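Local coordinates for protein hydrazine synthase alpha subunit (Candidatus Kuenenia stuttgartiensis, PDB 5C2V) that condenses hydroxylamine with ammonia into hydrazine, as the heme c-binding alpha subunit of the hydrazine synthase complex of an anammox bacterium, at residues Q441-Y446 and L727-P732; R642-D645 and D649-P652; S691-Q696 and V758-L763. One frame throughout, in Å; residues are numbered along the deposited sequence.

Contact 1 (Q441-Y446 and L727-P732); sequences QPVGPY and LSANAP
This is a loop-to-loop contact near the surface of the chain, in which N730 and A729 meet V443, G444 and P445. It joins the connection between strands 428-433 and 461-467 to the loop between helices 717-722 and 751-762 in the cytochrome c part. Neither segment is a helix or a strand. N730 carries most of it. Its side-chain amide lies over the face of the G444-P445 peptide group. The two planes are not quite parallel, with a tilt of roughly 30°. OD1 of N730 stands over the peptide link, 3.1 Å from P445 N. That nitrogen belongs to a proline and has no hydrogen to offer, so OD1 rests on the peptide by packing. The pyrrolidine ring adds to it, with P445 CD 3.5 Å from N730 OD1. The other end of the amide is near the peptide oxygen, with N730 ND2 3.0 Å from G444 O. CG of N730 is anti to its own carbonyl carbon (chi1 -50°), and this sends the amide out toward the 441-446 loop. The root of N730 is steadied by a weak bond of ST-turn type, in which its backbone N gives to OG of S728. That hydroxyl also bonds OD1 of N715. Farther along, backbone bonds tie P442 and G444 to K450, and A729 to A451, so the two loops are linked next to the contact as well. At the exposed margin a single pair of methyl groups meets, V443 CG1 and A729 CB, 4.1 Å apart.

Contact 2 (R642-D645 and D649-P652); sequences RTVD and DIQP
The carboxylate of D649 has O of D645 leaning over one face. N of D645 comes to OD2 on that same side, tilted out of the plane. CA of V644 sits close to the plane by D649 OD2, at 3.4 Å and slightly toward the other side. The setting is the N-terminus of helix 646-657, with D645 as its N-cap. OD2 of D649 accepts the N-H of D645 at 2.9 Å. The donor comes to the anti side of the oxygen and is 31° out of the carboxylate plane. A second bond runs the other way, from D649 N to D645 O at 2.8 Å. This is the i to i+4 bond of the first helical turn. OD1 of D645 weakly caps R648 N, while the return bond to D645 N comes from D649. That is one residue beyond R648, the N3 position of a true capping box, so the box is not formed in its classical form. D649 reaches back because its CG stands beside its own N and anti to its carbonyl carbon (chi1 -60°). A negative group near a helix start is probably favourable to the helix dipole. The carboxylate of D645 points elsewhere: it forms a salt bridge with R647 and accepts the N-H of N769, and its side chain is about 6 Å from a bound calcium ion. The helix leads directly to C658, which is covalently bound to the heme c of the C-terminal domain. Beside the polar bonds the contact is apolar. I650 and V644 touch each other through V644 CG1 and I650 CD1, 4.1 Å apart.

Contact 3 (S691-Q696 and V758-L763); sequences SLLEPQ and VEWIDL
L693 meets the six-membered end of the W760 indole at its edge, and this is the tighter half of the contact. CD2 of L693 is near the ring plane, 3.9 Å from W760 CH2 and 4.0 Å from W760 CZ2. The two side chains come from opposite directions. CG of W760 is anti to its backbone N (chi1 169°), and this extends the indole from helix 751-762 toward the end of helix 687-692. L692 is the looser partner. Its CD1 approaches the same ring corner obliquely and stops 4.5 Å from W760 CH2. L692 has other neighbours, touching L718 and L654, and its side chain is about 6 Å from a bound heme c. After L692 the chain leaves the helix, and E694 to Q696 run off into partly exposed loop. There E694 pairs with K706 in a salt bridge, away from the tryptophan. The contact thus joins helix 751-762 to the C-terminal end of helix 687-692 and the residue that follows it. It is buried, with L692 on the heme side. No hydrogen bond crosses between the segments. The ring nitrogen NE1 is satisfied instead by the backbone O of Q766. The leucines offer apolar contact at the ring's benzene end, and the polar bond that helps to fix the rotation of the indole comes from outside this pair of segments.

Contacts 2 and 3 form one block of the C-terminal heme domain, with centres 13 Å apart. V644 CG1 packs 3.7 Å from W760 CB, and I650 CD1 lies 3.9 Å from the same W760 CB. A salt bridge between R642 NH2 and E759 OE2, 3.1 Å long, adds a polar tie. The 727-732 side of contact 1 is tied to contact 3 by a probable hydrogen bond from Q696 NE2 to P732 O. The centres of contacts 1 and 3 are 16 Å apart. Contacts 1 and 2 do not touch. The side chains of I650 (contact 2) and L692 (contact 3) are each about 8 Å from that of C658, which is covalently attached to the heme.

Contact 1 (Q441-Y446 and L727-P732)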
loop_
_atom_site.group_PDB
_atom_site.type_symbol
_atom_site.label_atom_id
_atom_site.label_comp_id
_atom_site.label_asym_id
_atom_site.label_seq_id
_atom_site.Cartn_x
_atom_site.Cartn_y
_atom_site.Cartn_z
ATOM N N GLN D 441 0.300 -15.280 8.063
ATOM C CA GLN D 441 1.273 -14.300 7.593
ATOM C C GLN D 441 2.451 -14.973 6.902
ATOM O O GLN D 441 2.916 -16.025 7.340
ATOM C CB GLN D 441 1.769 -13.439 8.757
ATOM C CG GLN D 441 0.709 -12.528 9.350
ATOM C CD GLN D 441 0.208 -11.499 8.357
ATOM O OE1 GLN D 441 -0.991 -11.407 8.093
ATOM N NE2 GLN D 441 1.127 -10.716 7.803
ATOM N N PRO D 442 2.939 -14.362 5.812
ATOM C CA PRO D 442 4.078 -14.892 5.061
ATOM C C PRO D 442 5.409 -14.457 5.658
ATOM O O PRO D 442 5.431 -13.744 6.660
ATOM C CB PRO D 442 3.881 -14.283 3.675
ATOM C CG PRO D 442 3.266 -12.954 3.964
ATOM C CD PRO D 442 2.382 -13.152 5.178
ATOM N N VAL D 443 6.505 -14.889 5.044
ATOM C CA VAL D 443 7.826 -14.413 5.429
ATOM C C VAL D 443 8.089 -13.071 4.758
ATOM O O VAL D 443 7.982 -12.950 3.539
ATOM C CB VAL D 443 8.931 -15.412 5.045
ATOM C CG1 VAL D 443 10.300 -14.852 5.396
ATOM C CG2 VAL D 443 8.703 -16.746 5.737
ATOM N N GLY D 444 8.421 -12.060 5.556
ATOM C CA GLY D 444 8.641 -10.728 5.024
ATOM C C GLY D 444 9.462 -9.823 5.923
ATOM O O GLY D 444 9.746 -10.170 7.069
ATOM N N PRO D 445 9.853 -8.654 5.395
ATOM C CA PRO D 445 10.661 -7.651 6.101
ATOM C C PRO D 445 9.909 -6.924 7.218
ATOM O O PRO D 445 10.534 -6.475 8.178
ATOM C CB PRO D 445 11.043 -6.675 4.985
ATOM C CG PRO D 445 9.925 -6.778 4.011
ATOM C CD PRO D 445 9.511 -8.222 4.028
ATOM N N TYR D 446 8.590 -6.807 7.092
ATOM C CA TYR D 446 7.794 -6.079 8.075
ATOM C C TYR D 446 7.656 -6.870 9.378
ATOM O O TYR D 446 7.527 -8.094 9.353
ATOM C CB TYR D 446 6.420 -5.737 7.493
ATOM C CG TYR D 446 6.489 -4.731 6.364
ATOM C CD1 TYR D 446 6.519 -3.366 6.625
ATOM C CD2 TYR D 446 6.535 -5.145 5.039
ATOM C CE1 TYR D 446 6.586 -2.442 5.598
ATOM C CE2 TYR D 446 6.604 -4.229 4.006
ATOM C CZ TYR D 446 6.629 -2.880 4.290
ATOM O OH TYR D 446 6.697 -1.965 3.265
ATOM N N LEU D 727 21.016 -13.959 9.794
ATOM C CA LEU D 727 20.041 -14.415 10.775
ATOM C C LEU D 727 18.654 -14.681 10.194
ATOM O O LEU D 727 17.987 -15.638 10.584
ATOM C CB LEU D 727 19.954 -13.396 11.911
ATOM C CG LEU D 727 21.278 -13.227 12.659
ATOM C CD1 LEU D 727 21.191 -12.116 13.686
ATOM C CD2 LEU D 727 21.691 -14.536 13.316
ATOM N N SER D 728 18.219 -13.833 9.267
ATOM C CA SER D 728 16.871 -13.948 8.722
ATOM C C SER D 728 16.862 -14.079 7.203
ATOM O O SER D 728 17.912 -14.085 6.561
ATOM C CB SER D 728 16.028 -12.742 9.138
ATOM O OG SER D 728 16.498 -11.557 8.521
ATOM N N ALA D 729 15.663 -14.183 6.638
ATOM C CA ALA D 729 15.499 -14.305 5.196
ATOM C C ALA D 729 15.313 -12.936 4.553
ATOM O O ALA D 729 15.100 -12.831 3.346
ATOM C CB ALA D 729 14.321 -15.210 4.870
ATOM N N ASN D 730 15.386 -11.889 5.367
ATOM C CA ASN D 730 15.328 -10.530 4.847
ATOM C C ASN D 730 16.670 -9.834 5.027
ATOM O O ASN D 730 17.057 -9.488 6.144
ATOM C CB ASN D 730 14.224 -9.730 5.539
ATOM C CG ASN D 730 12.896 -10.459 5.552
ATOM O OD1 ASN D 730 12.185 -10.498 4.549
ATOM N ND2 ASN D 730 12.554 -11.040 6.696
ATOM N N ALA D 731 17.373 -9.625 3.920
ATOM C CA ALA D 731 18.679 -8.982 3.961
ATOM C C ALA D 731 18.520 -7.471 4.052
ATOM O O ALA D 731 17.776 -6.877 3.273
ATOM C CB ALA D 731 19.498 -9.363 2.739
ATOM N N PRO D 732 19.214 -6.847 5.014
ATOM C CA PRO D 732 19.137 -5.392 5.195
ATOM C C PRO D 732 19.634 -4.623 3.972
ATOM O O PRO D 732 19.089 -3.565 3.661
ATOM C CB PRO D 732 20.034 -5.137 6.414
ATOM C CG PRO D 732 20.905 -6.345 6.521
ATOM C CD PRO D 732 20.078 -7.485 6.021
#

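Contact 2 (R642-D645 and D649-P652)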
loop_
_atom_site.group_PDB
_atom_site.type_symbol
_atom_site.label_atom_id
_atom_site.label_comp_id
_atom_site.label_asym_id
_atom_site.label_seq_id
_atom_site.Cartn_x
_atom_site.Cartn_y
_atom_site.Cartn_z
ATOM N N ARG D 642 11.195 -4.292 34.538
ATOM C CA ARG D 642 12.431 -3.962 33.834
ATOM C C ARG D 642 12.214 -3.529 32.386
ATOM O O ARG D 642 11.375 -4.084 31.674
ATOM C CB ARG D 642 13.386 -5.159 33.870
ATOM C CG ARG D 642 14.773 -4.875 33.312
ATOM C CD ARG D 642 15.671 -6.099 33.403
ATOM N NE ARG D 642 15.214 -7.187 32.541
ATOM C CZ ARG D 642 15.676 -7.414 31.315
ATOM N NH1 ARG D 642 16.613 -6.628 30.802
ATOM N NH2 ARG D 642 15.204 -8.427 30.602
ATOM N N THR D 643 12.984 -2.530 31.963
ATOM C CA THR D 643 13.006 -2.088 30.574
ATOM C C THR D 643 14.445 -1.820 30.147
ATOM O O THR D 643 15.349 -1.783 30.983
ATOM C CB THR D 643 12.169 -0.816 30.356
ATOM O OG1 THR D 643 11.972 -0.603 28.952
ATOM C CG2 THR D 643 12.871 0.394 30.955
ATOM N N VAL D 644 14.658 -1.645 28.848
ATOM C CA VAL D 644 15.981 -1.303 28.341
ATOM C C VAL D 644 16.023 0.153 27.890
ATOM O O VAL D 644 15.330 0.543 26.951
ATOM C CB VAL D 644 16.397 -2.211 27.170
ATOM C CG1 VAL D 644 17.799 -1.856 26.702
ATOM C CG2 VAL D 644 16.327 -3.672 27.583
ATOM N N ASP D 645 16.838 0.951 28.571
ATOM C CA ASP D 645 16.990 2.364 28.245
ATOM C C ASP D 645 18.345 2.605 27.587
ATOM O O ASP D 645 19.372 2.149 28.087
ATOM C CB ASP D 645 16.842 3.222 29.502
ATOM C CG ASP D 645 16.775 4.704 29.194
ATOM O OD1 ASP D 645 17.846 5.345 29.113
ATOM O OD2 ASP D 645 15.653 5.230 29.040
ATOM N N ASP D 649 21.659 1.828 29.664
ATOM C CA ASP D 649 22.084 0.460 29.379
ATOM C C ASP D 649 23.031 0.345 28.181
ATOM O O ASP D 649 24.176 -0.079 28.329
ATOM C CB ASP D 649 20.856 -0.428 29.158
ATOM C CG ASP D 649 19.944 -0.477 30.373
ATOM O OD1 ASP D 649 20.467 -0.485 31.508
ATOM O OD2 ASP D 649 18.708 -0.500 30.197
ATOM N N ILE D 650 22.544 0.712 26.999
ATOM C CA ILE D 650 23.283 0.507 25.751
ATOM C C ILE D 650 24.498 1.426 25.577
ATOM O O ILE D 650 25.598 0.964 25.245
ATOM C CB ILE D 650 22.358 0.698 24.533
ATOM C CG1 ILE D 650 21.121 -0.198 24.654
ATOM C CG2 ILE D 650 23.107 0.413 23.240
ATOM C CD1 ILE D 650 21.442 -1.665 24.835
ATOM N N GLN D 651 24.291 2.723 25.790
ATOM C CA GLN D 651 25.338 3.720 25.564
ATOM C C GLN D 651 26.654 3.446 26.309
ATOM O O GLN D 651 27.720 3.607 25.722
ATOM C CB GLN D 651 24.829 5.120 25.927
ATOM C CG GLN D 651 25.846 6.229 25.685
ATOM C CD GLN D 651 26.000 6.575 24.214
ATOM O OE1 GLN D 651 25.024 6.887 23.533
ATOM N NE2 GLN D 651 27.231 6.518 23.719
ATOM N N PRO D 652 26.596 3.043 27.596
ATOM C CA PRO D 652 27.876 2.723 28.244
ATOM C C PRO D 652 28.598 1.547 27.586
ATOM O O PRO D 652 29.829 1.550 27.504
ATOM C CB PRO D 652 27.466 2.373 29.678
ATOM C CG PRO D 652 26.187 3.099 29.886
ATOM C CD PRO D 652 25.485 3.029 28.566
#

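Contact 3 (S691-Q696 and V758-L763)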
loop_
_atom_site.group_PDB
_atom_site.type_symbol
_atom_site.label_atom_id
_atom_site.label_comp_id
_atom_site.label_asym_id
_atom_site.label_seq_id
_atom_site.Cartn_x
_atom_site.Cartn_y
_atom_site.Cartn_z
ATOM N N SER D 691 23.328 7.928 14.859
ATOM C CA SER D 691 23.997 7.094 13.870
ATOM C C SER D 691 23.237 5.792 13.632
ATOM O O SER D 691 22.928 5.444 12.494
ATOM C CB SER D 691 25.430 6.785 14.308
ATOM O OG SER D 691 26.203 7.969 14.409
ATOM N N LEU D 692 22.928 5.085 14.715
ATOM C CA LEU D 692 22.318 3.762 14.621
ATOM C C LEU D 692 20.887 3.789 14.083
ATOM O O LEU D 692 20.423 2.813 13.496
ATOM C CB LEU D 692 22.345 3.078 15.990
ATOM C CG LEU D 692 23.738 2.686 16.489
ATOM C CD1 LEU D 692 23.696 2.258 17.948
ATOM C CD2 LEU D 692 24.320 1.582 15.618
ATOM N N LEU D 693 20.191 4.904 14.284
ATOM C CA LEU D 693 18.800 5.021 13.853
ATOM C C LEU D 693 18.660 5.678 12.479
ATOM O O LEU D 693 17.547 5.935 12.019
ATOM C CB LEU D 693 17.986 5.800 14.890
ATOM C CG LEU D 693 17.396 4.992 16.054
ATOM C CD1 LEU D 693 16.502 3.877 15.532
ATOM C CD2 LEU D 693 18.479 4.428 16.965
ATOM N N GLU D 694 19.791 5.954 11.836
ATOM C CA GLU D 694 19.808 6.591 10.520
ATOM C C GLU D 694 19.106 5.753 9.451
ATOM O O GLU D 694 19.316 4.542 9.368
ATOM C CB GLU D 694 21.252 6.871 10.093
ATOM C CG GLU D 694 21.391 7.522 8.726
ATOM C CD GLU D 694 22.836 7.783 8.349
ATOM O OE1 GLU D 694 23.735 7.394 9.125
ATOM O OE2 GLU D 694 23.071 8.378 7.276
ATOM N N PRO D 695 18.263 6.401 8.630
ATOM C CA PRO D 695 17.558 5.748 7.520
ATOM C C PRO D 695 18.499 5.289 6.409
ATOM O O PRO D 695 19.645 5.732 6.346
ATOM C CB PRO D 695 16.614 6.843 7.006
ATOM C CG PRO D 695 16.512 7.829 8.118
ATOM C CD PRO D 695 17.841 7.801 8.799
ATOM N N GLN D 696 18.009 4.406 5.544
ATOM C CA GLN D 696 18.787 3.915 4.413
ATOM C C GLN D 696 18.030 4.134 3.105
ATOM O O GLN D 696 16.821 3.914 3.038
ATOM C CB GLN D 696 19.118 2.431 4.594
ATOM C CG GLN D 696 19.906 1.817 3.450
ATOM C CD GLN D 696 20.278 0.371 3.711
ATOM O OE1 GLN D 696 21.134 0.080 4.546
ATOM N NE2 GLN D 696 19.632 -0.544 2.998
ATOM N N VAL D 758 20.064 -6.574 21.535
ATOM C CA VAL D 758 18.969 -7.305 20.897
ATOM C C VAL D 758 17.615 -6.930 21.500
ATOM O O VAL D 758 16.667 -6.615 20.776
ATOM C CB VAL D 758 19.165 -8.831 21.015
ATOM C CG1 VAL D 758 17.933 -9.568 20.508
ATOM C CG2 VAL D 758 20.408 -9.269 20.255
ATOM N N GLU D 759 17.540 -6.959 22.828
ATOM C CA GLU D 759 16.329 -6.578 23.545
ATOM C C GLU D 759 15.935 -5.139 23.243
ATOM O O GLU D 759 14.759 -4.844 23.021
ATOM C CB GLU D 759 16.514 -6.754 25.054
ATOM C CG GLU D 759 16.393 -8.187 25.535
ATOM C CD GLU D 759 16.482 -8.300 27.044
ATOM O OE1 GLU D 759 17.255 -7.532 27.655
ATOM O OE2 GLU D 759 15.773 -9.151 27.619
ATOM N N TRP D 760 16.924 -4.251 23.240
ATOM C CA TRP D 760 16.688 -2.843 22.945
ATOM C C TRP D 760 16.041 -2.662 21.578
ATOM O O TRP D 760 15.066 -1.924 21.439
ATOM C CB TRP D 760 17.995 -2.051 23.012
ATOM C CG TRP D 760 17.875 -0.658 22.470
ATOM C CD1 TRP D 760 17.099 0.351 22.964
ATOM C CD2 TRP D 760 18.557 -0.119 21.331
ATOM N NE1 TRP D 760 17.253 1.483 22.201
ATOM C CE2 TRP D 760 18.144 1.220 21.193
ATOM C CE3 TRP D 760 19.475 -0.640 20.415
ATOM C CZ2 TRP D 760 18.616 2.046 20.175
ATOM C CZ3 TRP D 760 19.945 0.181 19.407
ATOM C CH2 TRP D 760 19.515 1.509 19.294
ATOM N N ILE D 761 16.577 -3.348 20.572
ATOM C CA ILE D 761 16.037 -3.245 19.221
ATOM C C ILE D 761 14.642 -3.862 19.116
ATOM O O ILE D 761 13.742 -3.281 18.505
ATOM C CB ILE D 761 16.970 -3.912 18.195
ATOM C CG1 ILE D 761 18.334 -3.222 18.197
ATOM C CG2 ILE D 761 16.361 -3.865 16.806
ATOM C CD1 ILE D 761 19.277 -3.728 17.132
ATOM N N ASP D 762 14.460 -5.031 19.723
ATOM C CA ASP D 762 13.166 -5.713 19.700
ATOM C C ASP D 762 12.079 -4.907 20.410
ATOM O O ASP D 762 10.897 -5.023 20.083
ATOM C CB ASP D 762 13.282 -7.100 20.335
ATOM C CG ASP D 762 13.503 -8.193 19.308
ATOM O OD1 ASP D 762 13.777 -7.864 18.135
ATOM O OD2 ASP D 762 13.405 -9.382 19.677
ATOM N N LEU D 763 12.485 -4.092 21.380
ATOM C CA LEU D 763 11.554 -3.241 22.117
ATOM C C LEU D 763 11.109 -2.026 21.306
ATOM O O LEU D 763 10.236 -1.272 21.735
ATOM C CB LEU D 763 12.179 -2.775 23.433
ATOM C CG LEU D 763 12.151 -3.744 24.616
ATOM C CD1 LEU D 763 13.004 -3.208 25.750
ATOM C CD2 LEU D 763 10.723 -3.974 25.084
#